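Diphosphomevalonate decarboxylase, putative (Trypanosoma brucei, PDB 2HKE) probably catalyses the ATP-dependent decarboxylation of (R)-5-diphosphomevalonate to isopentenyl diphosphate, a step of the mevalonate pathway to sterols and other isoprenoids. Local coordinates at residues Cys5-Ala10 with Ser374-Pro379; Ser48-Glu53 with Ile100-Asn105; Gly118-Ser123 with Thr134-Leu139. The protein carries 1 engineered substitution. One frame throughout, in Å; residues are numbered along the deposited sequence. Where two conformers were deposited one is given.

The three contacts lie in and around the N-terminal sheet, with the C-terminal tail on one side. Contact 2 pairs two of its strands. Contact 1 sets the C-terminal tail against one sheet face, with its centre about 7 Å from that of contact 2. The two meet where Thr7 OG1 lies 2.6 Å from Ser51 OG. Contact 3 lies on the other face, its centre about 13 Å from that of contact 2 and about 15 Å from that of contact 1. Contacts 1 and 3 touch where Ala10 CB lies 3.6 Å from Ala121 N. Helix 114-130, used by contact 3, follows the segment that, as in other GHMP enzymes, probably forms the phosphate-binding loop for ATP.

Contact 1: Cys5-Ala10 with Ser374-Pro379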
loop_
_atom_site.group_PDB
_atom_site.type_symbol
_atom_site.label_atom_id
_atom_site.label_comp_id
_atom_site.label_asym_id
_atom_site.label_seq_id
_atom_site.Cartn_x
_atom_site.Cartn_y
_atom_site.Cartn_z
ATOM N N CYS A 5 25.977 7.710 -6.593
ATOM C CA CYS A 5 25.269 6.418 -6.557
ATOM C C CYS A 5 24.367 6.532 -5.358
ATOM O O CYS A 5 24.844 6.830 -4.271
ATOM C CB CYS A 5 26.279 5.294 -6.318
ATOM S SG CYS A 5 25.583 3.708 -5.728
ATOM N N VAL A 6 23.062 6.316 -5.535
ATOM C CA VAL A 6 22.112 6.569 -4.462
ATOM C C VAL A 6 21.285 5.318 -4.215
ATOM O O VAL A 6 20.876 4.664 -5.169
ATOM C CB VAL A 6 21.165 7.742 -4.837
ATOM C CG1 VAL A 6 20.074 7.920 -3.796
ATOM C CG2 VAL A 6 21.968 9.040 -5.045
ATOM N N THR A 7 21.056 5.010 -2.947
ATOM C CA THR A 7 20.284 3.837 -2.532
ATOM C C THR A 7 19.207 4.257 -1.550
ATOM O O THR A 7 19.455 5.008 -0.598
ATOM C CB THR A 7 21.186 2.730 -1.879
ATOM O OG1 THR A 7 22.182 2.347 -2.813
ATOM C CG2 THR A 7 20.342 1.487 -1.523
ATOM N N VAL A 8 17.995 3.763 -1.791
ATOM C CA VAL A 8 16.808 4.145 -1.011
ATOM C C VAL A 8 16.030 2.891 -0.715
ATOM O O VAL A 8 15.958 1.997 -1.558
ATOM C CB VAL A 8 15.866 5.067 -1.849
ATOM C CG1 VAL A 8 14.538 5.289 -1.146
ATOM C CG2 VAL A 8 16.561 6.398 -2.139
ATOM N N GLU A 9 15.429 2.842 0.468
ATOM C CA GLU A 9 14.439 1.851 0.782
ATOM C C GLU A 9 13.100 2.566 0.974
ATOM O O GLU A 9 13.037 3.637 1.574
ATOM C CB GLU A 9 14.823 1.078 2.032
ATOM C CG GLU A 9 15.951 0.035 1.748
ATOM C CD GLU A 9 16.292 -0.828 2.964
ATOM O OE1 GLU A 9 15.965 -0.401 4.108
ATOM O OE2 GLU A 9 16.886 -1.933 2.754
ATOM N N ALA A 10 12.044 1.973 0.428
ATOM C CA ALA A 10 10.700 2.487 0.658
ATOM C C ALA A 10 9.756 1.398 1.164
ATOM O O ALA A 10 9.824 0.235 0.727
ATOM C CB ALA A 10 10.155 3.132 -0.611
ATOM N N SER A 374 27.470 1.407 1.382
ATOM C CA SER A 374 27.663 0.020 1.819
ATOM C C SER A 374 26.525 -0.899 1.416
ATOM O O SER A 374 26.745 -2.087 1.132
ATOM C CB SER A 374 27.847 -0.046 3.354
ATOM O OG SER A 374 26.606 -0.141 4.065
ATOM N N GLU A 375 25.315 -0.334 1.391
ATOM C CA GLU A 375 24.083 -1.082 1.187
ATOM C C GLU A 375 23.637 -1.093 -0.264
ATOM O O GLU A 375 22.581 -1.629 -0.578
ATOM C CB GLU A 375 22.969 -0.465 2.026
ATOM C CG GLU A 375 23.350 -0.271 3.470
ATOM C CD GLU A 375 22.172 -0.443 4.419
ATOM O OE1 GLU A 375 21.539 -1.540 4.419
ATOM O OE2 GLU A 375 21.900 0.510 5.190
ATOM N N SER A 376 24.446 -0.519 -1.142
ATOM C CA SER A 376 24.105 -0.415 -2.532
ATOM C C SER A 376 23.958 -1.768 -3.195
ATOM O O SER A 376 24.647 -2.714 -2.846
ATOM C CB SER A 376 25.158 0.401 -3.253
ATOM O OG SER A 376 24.862 0.487 -4.625
ATOM N N LEU A 377 23.058 -1.844 -4.164
ATOM C CA LEU A 377 22.854 -3.038 -4.978
ATOM C C LEU A 377 23.759 -2.989 -6.186
ATOM O O LEU A 377 23.714 -3.881 -7.039
ATOM C CB LEU A 377 21.403 -3.107 -5.470
ATOM C CG LEU A 377 20.344 -3.026 -4.381
ATOM C CD1 LEU A 377 18.932 -3.075 -4.964
ATOM C CD2 LEU A 377 20.556 -4.155 -3.399
ATOM N N ILE A 378 24.515 -1.901 -6.281
ATOM C CA ILE A 378 25.426 -1.648 -7.387
ATOM C C ILE A 378 26.831 -1.697 -6.775
ATOM O O ILE A 378 27.171 -0.853 -5.929
ATOM C CB ILE A 378 25.145 -0.261 -8.052
ATOM C CG1 ILE A 378 23.774 -0.255 -8.744
ATOM C CG2 ILE A 378 26.228 0.108 -9.058
ATOM C CD1 ILE A 378 23.343 1.081 -9.268
ATOM N N PRO A 379 27.636 -2.691 -7.179
ATOM C CA PRO A 379 28.986 -2.827 -6.633
ATOM C C PRO A 379 29.953 -1.822 -7.255
ATOM O O PRO A 379 29.768 -1.411 -8.409
ATOM C CB PRO A 379 29.387 -4.242 -7.056
ATOM C CG PRO A 379 28.721 -4.411 -8.379
ATOM C CD PRO A 379 27.358 -3.734 -8.192
HETATM O O HOH W 1 19.903 -2.552 2.907
#
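The flat groups are the carboxylates of Glu9 and Glu375. They do not stack: Glu9 OE2 and Glu375 OE1 stay 5.0 Å apart, and their planes are steeply inclined. Water 1 sits between them, above the plane of each rather than in it. It donates to both. Its oxygen is 3.1 Å from Glu9 OE2 and only 2.4 Å from Glu375 OE1, which is unusually short. The shared water probably eases the repulsion of two like charges. Glu9 OE2 also forms a salt bridge with Arg47.

Closer in, Ser376 meets two side chains of the strand. Thr7 OG1 lies anti to the carbonyl carbon (chi1 -58°) and touches Ser376 CA at 3.4 Å. Its polar partner is Ser51 OG, to which Leu377 N also bonds. The methyl CG2 of Thr7 rests 4.0 Å from Glu375 O. At the start of the strand, Cys5 SG is turned anti to its backbone N and approaches Ser376 OG tip to tip at 3.5 Å. Ser376 OG accepts from Ile378 N at 2.9 Å, with an N-H...O angle of 156°. This ST turn bends the tail and holds the hydroxyl beside the strand.

The contact joins the two ends of the chain at the surface. Strand 5-15 pairs by backbone bonds with strand 48-55 and with strand 369-371, which leads into the tail. Leu377 reaches across strands 48-55 and 97-104. Val6 points away from the tail, and helix 114-130 packs on Val6, Val8 and Ala10.

Contact 2: Ser48-Glu53 with Ile100-Asn105; sequences SKTSVE and IVSENN
Two neighbouring antiparallel strands, 48-55 and 97-104, form this part of the N-terminal sheet, which belongs to the S5-like domain of the GHMP superfamily. Their short axes lie 4.6 Å apart at 167°. Lys49 with Glu103 and Ser51 with Val101 are the hydrogen-bonded pairs. Lys49 N gives to Glu103 O at 2.8 Å, and the return bond from Glu103 N is nearly straight and close to the C=O axis of Lys49. Ser51 N and Val101 O meet at 2.9 Å, again with a return bond. Between these pairs CA-H groups lean on the same carbonyls, as with Thr50 CA and Val101 O at 3.3 Å.

Lys49, Ser51, Val101 and Glu103 point to the face covered by the C-terminal tail, where Leu377 touches Lys49, Val101 and Glu103. The Lys49 chain runs extended, CG anti to the backbone N. Its ammonium NZ ends 5.0 Å from Glu103 OE2, too far for a salt bridge, though the opposite charges may still attract.

Ser48, Thr50, Val52, Ile100, Ser102 and Asn104 face the other way, toward helix 114-130. Val52 and Ile100 lie side by side there, and Ile100 CG2 reaches on to the methyl CG2 of Thr50 at 3.8 Å. Ser48 OG bonds to Ser117 OG of the helix and to water 2, which a weak bond links to Asn104 ND2. In the middle of this face Thr50 OG1 and Ser102 OG are both anti to their carbonyl carbons (chi1 -64° each). They meet tip to tip across the strands in a 3.0 Å hydrogen bond.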
loop_
_atom_site.group_PDB
_atom_site.type_symbol
_atom_site.label_atom_id
_atom_site.label_comp_id
_atom_site.label_asym_id
_atom_site.label_seq_id
_atom_site.Cartn_x
_atom_site.Cartn_y
_atom_site.Cartn_z
ATOM N N SER A 48 11.056 -2.366 -0.338
ATOM C CA SER A 48 11.748 -2.339 -1.615
ATOM C C SER A 48 12.988 -1.483 -1.480
ATOM O O SER A 48 13.037 -0.546 -0.695
ATOM C CB SER A 48 10.920 -1.810 -2.775
ATOM O OG SER A 48 9.706 -2.503 -2.858
ATOM N N LYS A 49 13.975 -1.820 -2.287
ATOM C CA LYS A 49 15.239 -1.139 -2.276
ATOM C C LYS A 49 15.631 -0.900 -3.723
ATOM O O LYS A 49 15.502 -1.803 -4.558
ATOM C CB LYS A 49 16.248 -2.019 -1.571
ATOM C CG LYS A 49 17.674 -1.491 -1.567
ATOM C CD LYS A 49 18.430 -2.256 -0.445
ATOM C CE LYS A 49 19.878 -2.144 -0.528
ATOM N NZ LYS A 49 20.502 -3.115 0.464
ATOM N N THR A 50 16.071 0.338 -4.008
ATOM C CA THR A 50 16.634 0.714 -5.319
ATOM C C THR A 50 17.957 1.446 -5.155
ATOM O O THR A 50 18.086 2.317 -4.308
ATOM C CB THR A 50 15.698 1.650 -6.122
ATOM O OG1 THR A 50 14.487 0.978 -6.431
ATOM C CG2 THR A 50 16.321 2.169 -7.416
ATOM N N SER A 51 18.882 1.098 -6.029
ATOM C CA SER A 51 20.158 1.776 -6.181
ATOM C C SER A 51 20.211 2.334 -7.589
ATOM O O SER A 51 19.825 1.672 -8.556
ATOM C CB SER A 51 21.334 0.809 -5.937
ATOM O OG SER A 51 21.493 0.539 -4.541
ATOM N N VAL A 52 20.670 3.564 -7.723
ATOM C CA VAL A 52 20.862 4.124 -9.040
ATOM C C VAL A 52 22.293 4.653 -9.160
ATOM O O VAL A 52 22.855 5.144 -8.171
ATOM C CB VAL A 52 19.816 5.236 -9.367
ATOM C CG1 VAL A 52 18.375 4.697 -9.196
ATOM C CG2 VAL A 52 20.031 6.486 -8.494
ATOM N N GLU A 53 22.841 4.568 -10.371
ATOM C CA GLU A 53 24.160 5.146 -10.668
ATOM C C GLU A 53 24.123 5.937 -11.961
ATOM O O GLU A 53 23.707 5.414 -12.977
ATOM C CB GLU A 53 25.203 4.036 -10.762
ATOM C CG GLU A 53 26.650 4.551 -10.603
ATOM C CD GLU A 53 27.718 3.535 -11.053
ATOM O OE1 GLU A 53 27.440 2.319 -11.240
ATOM O OE2 GLU A 53 28.863 3.984 -11.247
ATOM N N ILE A 100 19.721 1.550 -13.077
ATOM C CA ILE A 100 18.796 1.365 -11.960
ATOM C C ILE A 100 18.732 -0.112 -11.627
ATOM O O ILE A 100 18.534 -0.941 -12.532
ATOM C CB ILE A 100 17.363 1.776 -12.377
ATOM C CG1 ILE A 100 17.328 3.201 -12.940
ATOM C CG2 ILE A 100 16.388 1.635 -11.213
ATOM C CD1 ILE A 100 16.037 3.511 -13.628
ATOM N N VAL A 101 18.860 -0.419 -10.344
ATOM C CA VAL A 101 18.837 -1.796 -9.861
ATOM C C VAL A 101 17.870 -1.823 -8.704
ATOM O O VAL A 101 18.043 -1.081 -7.734
ATOM C CB VAL A 101 20.253 -2.240 -9.405
ATOM C CG1 VAL A 101 20.210 -3.626 -8.766
ATOM C CG2 VAL A 101 21.248 -2.166 -10.572
ATOM N N SER A 102 16.813 -2.624 -8.836
ATOM C CA SER A 102 15.741 -2.604 -7.877
ATOM C C SER A 102 15.473 -4.013 -7.368
ATOM O O SER A 102 15.511 -4.967 -8.148
ATOM C CB SER A 102 14.489 -2.055 -8.530
ATOM O OG SER A 102 14.733 -0.725 -8.893
ATOM N N GLU A 103 15.208 -4.142 -6.078
ATOM C CA GLU A 103 14.704 -5.419 -5.562
ATOM C C GLU A 103 13.751 -5.218 -4.389
ATOM O O GLU A 103 13.570 -4.097 -3.891
ATOM C CB GLU A 103 15.880 -6.280 -5.109
ATOM C CG GLU A 103 16.464 -5.810 -3.820
ATOM C CD GLU A 103 17.750 -6.519 -3.432
ATOM O OE1 GLU A 103 18.476 -7.029 -4.335
ATOM O OE2 GLU A 103 18.046 -6.514 -2.222
ATOM N N ASN A 104 13.183 -6.316 -3.898
ATOM C CA ASN A 104 12.445 -6.274 -2.640
ATOM C C ASN A 104 12.554 -7.625 -1.970
ATOM O O ASN A 104 12.931 -8.588 -2.622
ATOM C CB ASN A 104 10.974 -5.868 -2.872
ATOM C CG ASN A 104 10.122 -7.012 -3.390
ATOM O OD1 ASN A 104 9.839 -7.943 -2.656
ATOM N ND2 ASN A 104 9.720 -6.939 -4.645
ATOM N N ASN A 105 12.250 -7.679 -0.686
ATOM C CA ASN A 105 12.344 -8.929 0.086
ATOM C C ASN A 105 10.979 -9.415 0.586
ATOM O O ASN A 105 10.900 -10.138 1.564
ATOM C CB ASN A 105 13.308 -8.759 1.248
ATOM C CG ASN A 105 12.816 -7.779 2.295
ATOM O OD1 ASN A 105 11.918 -6.945 2.045
ATOM N ND2 ASN A 105 13.376 -7.885 3.499
HETATM O O HOH W 2 9.595 -3.614 -5.381
#

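Contact 3: Gly118-Ser123 with Thr134-Leu139; sequences GYCAMS and TNVSML
One hydrogen bond links segments 118-123 and 134-139. Ser123 OG donates to Val136 O at 2.8 Å. It comes in the carbonyl plane, onto a lone pair, with a C=O...O angle of 118°. The hydroxyl reaches this carbonyl because it is anti to its own backbone N (chi1 169°) and so projects from helix 114-130. The bond gives the buried hydroxyl a partner.

Van der Waals contacts flank that bond. Leu139 presses CB on Ser123 OG at 3.3 Å, and its CD2 methyl lies over the same oxygen at 3.6 Å. On the Val136 side, CG1 touches Ser123 OG at 3.8 Å and makes an apolar contact with Cys120 SG at 4.1 Å. Val136 CG1 and Leu139 CG are each anti to their backbone N, which helps turn both side chains onto the first helix. Ala124, next to Ser123, and Ile127, one turn beyond Ser123, also touch Val136.

A capping bond sets the start of the second helix. Asn135 is the N-cap, and its OD1 accepts from Met138 N at 2.8 Å. The donor stands above the amide plane, 32° out of it. Asn135 ND2 makes a weak bond to Met138 SD at 3.5 Å, which would steady the rotation of the amide.

The arrangement is a pair of consecutive helices, 114-130 and 136-143, joined by a short turn. Ser123 ties the first helix to the opening turn of the second, and an Asn N-cap begins that turn, a classic way to start a helix.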
loop_
_atom_site.group_PDB
_atom_site.type_symbol
_atom_site.label_atom_id
_atom_site.label_comp_id
_atom_site.label_asym_id
_atom_site.label_seq_id
_atom_site.Cartn_x
_atom_site.Cartn_y
_atom_site.Cartn_z
ATOM N N GLY A 118 8.270 -0.099 -4.613
ATOM C CA GLY A 118 9.321 -0.132 -5.628
ATOM C C GLY A 118 9.433 1.149 -6.430
ATOM O O GLY A 118 10.517 1.697 -6.605
ATOM N N TYR A 119 8.310 1.661 -6.910
ATOM C CA TYR A 119 8.321 2.901 -7.653
ATOM C C TYR A 119 8.649 4.086 -6.759
ATOM O O TYR A 119 9.298 5.047 -7.207
ATOM C CB TYR A 119 6.971 3.113 -8.334
ATOM C CG TYR A 119 6.857 2.263 -9.575
ATOM C CD1 TYR A 119 7.701 2.477 -10.639
ATOM C CD2 TYR A 119 5.876 1.278 -9.697
ATOM C CE1 TYR A 119 7.587 1.751 -11.814
ATOM C CE2 TYR A 119 5.771 0.508 -10.883
ATOM C CZ TYR A 119 6.645 0.775 -11.917
ATOM O OH TYR A 119 6.620 0.090 -13.108
ATOM N N CYS A 120 8.192 4.040 -5.520
ATOM C CA CYS A 120 8.551 5.118 -4.579
ATOM C C CYS A 120 10.065 5.117 -4.322
ATOM O O CYS A 120 10.710 6.158 -4.384
ATOM C CB CYS A 120 7.800 4.970 -3.309
ATOM S SG CYS A 120 7.990 6.373 -2.206
ATOM N N ALA A 121 10.637 3.957 -4.033
ATOM C CA ALA A 121 12.086 3.894 -3.786
ATOM C C ALA A 121 12.861 4.359 -5.026
ATOM O O ALA A 121 13.864 5.084 -4.913
ATOM C CB ALA A 121 12.473 2.478 -3.369
ATOM N N MET A 122 12.419 3.950 -6.211
ATOM C CA MET A 122 13.088 4.362 -7.447
ATOM C C MET A 122 12.972 5.867 -7.696
ATOM O O MET A 122 13.930 6.528 -8.113
ATOM C CB MET A 122 12.505 3.588 -8.621
ATOM C CG MET A 122 13.230 3.799 -9.890
ATOM S SD MET A 122 12.449 2.977 -11.271
ATOM C CE MET A 122 12.244 1.303 -10.655
ATOM N N SER A 123 11.770 6.395 -7.506
ATOM C CA SER A 123 11.544 7.863 -7.587
ATOM C C SER A 123 12.527 8.642 -6.705
ATOM O O SER A 123 13.219 9.562 -7.170
ATOM C CB SER A 123 10.110 8.250 -7.140
ATOM O OG SER A 123 10.037 9.663 -7.002
ATOM N N THR A 134 11.778 17.913 -9.018
ATOM C CA THR A 134 10.469 17.301 -8.802
ATOM C C THR A 134 10.437 16.597 -7.439
ATOM O O THR A 134 11.457 16.210 -6.915
ATOM C CB THR A 134 10.074 16.375 -9.982
ATOM O OG1 THR A 134 8.771 15.845 -9.730
ATOM C CG2 THR A 134 11.017 15.233 -10.105
ATOM N N ASN A 135 9.248 16.462 -6.851
ATOM C CA ASN A 135 9.172 15.813 -5.566
ATOM C C ASN A 135 8.951 14.303 -5.705
ATOM O O ASN A 135 8.463 13.819 -6.742
ATOM C CB ASN A 135 8.133 16.465 -4.651
ATOM C CG ASN A 135 6.737 16.392 -5.217
ATOM O OD1 ASN A 135 6.090 15.333 -5.223
ATOM N ND2 ASN A 135 6.268 17.529 -5.721
ATOM N N VAL A 136 9.342 13.581 -4.664
ATOM C CA VAL A 136 9.324 12.154 -4.698
ATOM C C VAL A 136 7.918 11.668 -5.037
ATOM O O VAL A 136 7.773 10.714 -5.834
ATOM C CB VAL A 136 9.815 11.538 -3.364
ATOM C CG1 VAL A 136 9.459 10.014 -3.294
ATOM C CG2 VAL A 136 11.329 11.782 -3.210
ATOM N N SER A 137 6.928 12.261 -4.379
ATOM C CA SER A 137 5.547 11.804 -4.546
ATOM C C SER A 137 5.062 11.912 -6.009
ATOM O O SER A 137 4.520 10.941 -6.571
ATOM C CB SER A 137 4.631 12.519 -3.564
ATOM O OG SER A 137 3.297 12.133 -3.735
ATOM N N MET A 138 5.264 13.076 -6.656
ATOM C CA MET A 138 4.799 13.248 -8.026
ATOM C C MET A 138 5.515 12.412 -9.051
ATOM O O MET A 138 4.891 11.965 -10.013
ATOM C CB MET A 138 4.826 14.726 -8.430
ATOM C CG MET A 138 3.772 15.519 -7.644
ATOM S SD MET A 138 3.775 17.282 -8.144
ATOM C CE MET A 138 4.310 17.067 -9.840
ATOM N N LEU A 139 6.800 12.162 -8.855
ATOM C CA LEU A 139 7.490 11.250 -9.781
ATOM C C LEU A 139 7.060 9.801 -9.570
ATOM O O LEU A 139 6.890 9.051 -10.523
ATOM C CB LEU A 139 8.995 11.390 -9.590
ATOM C CG LEU A 139 9.791 10.679 -10.646
ATOM C CD1 LEU A 139 9.548 11.262 -12.008
ATOM C CD2 LEU A 139 11.294 10.685 -10.260
#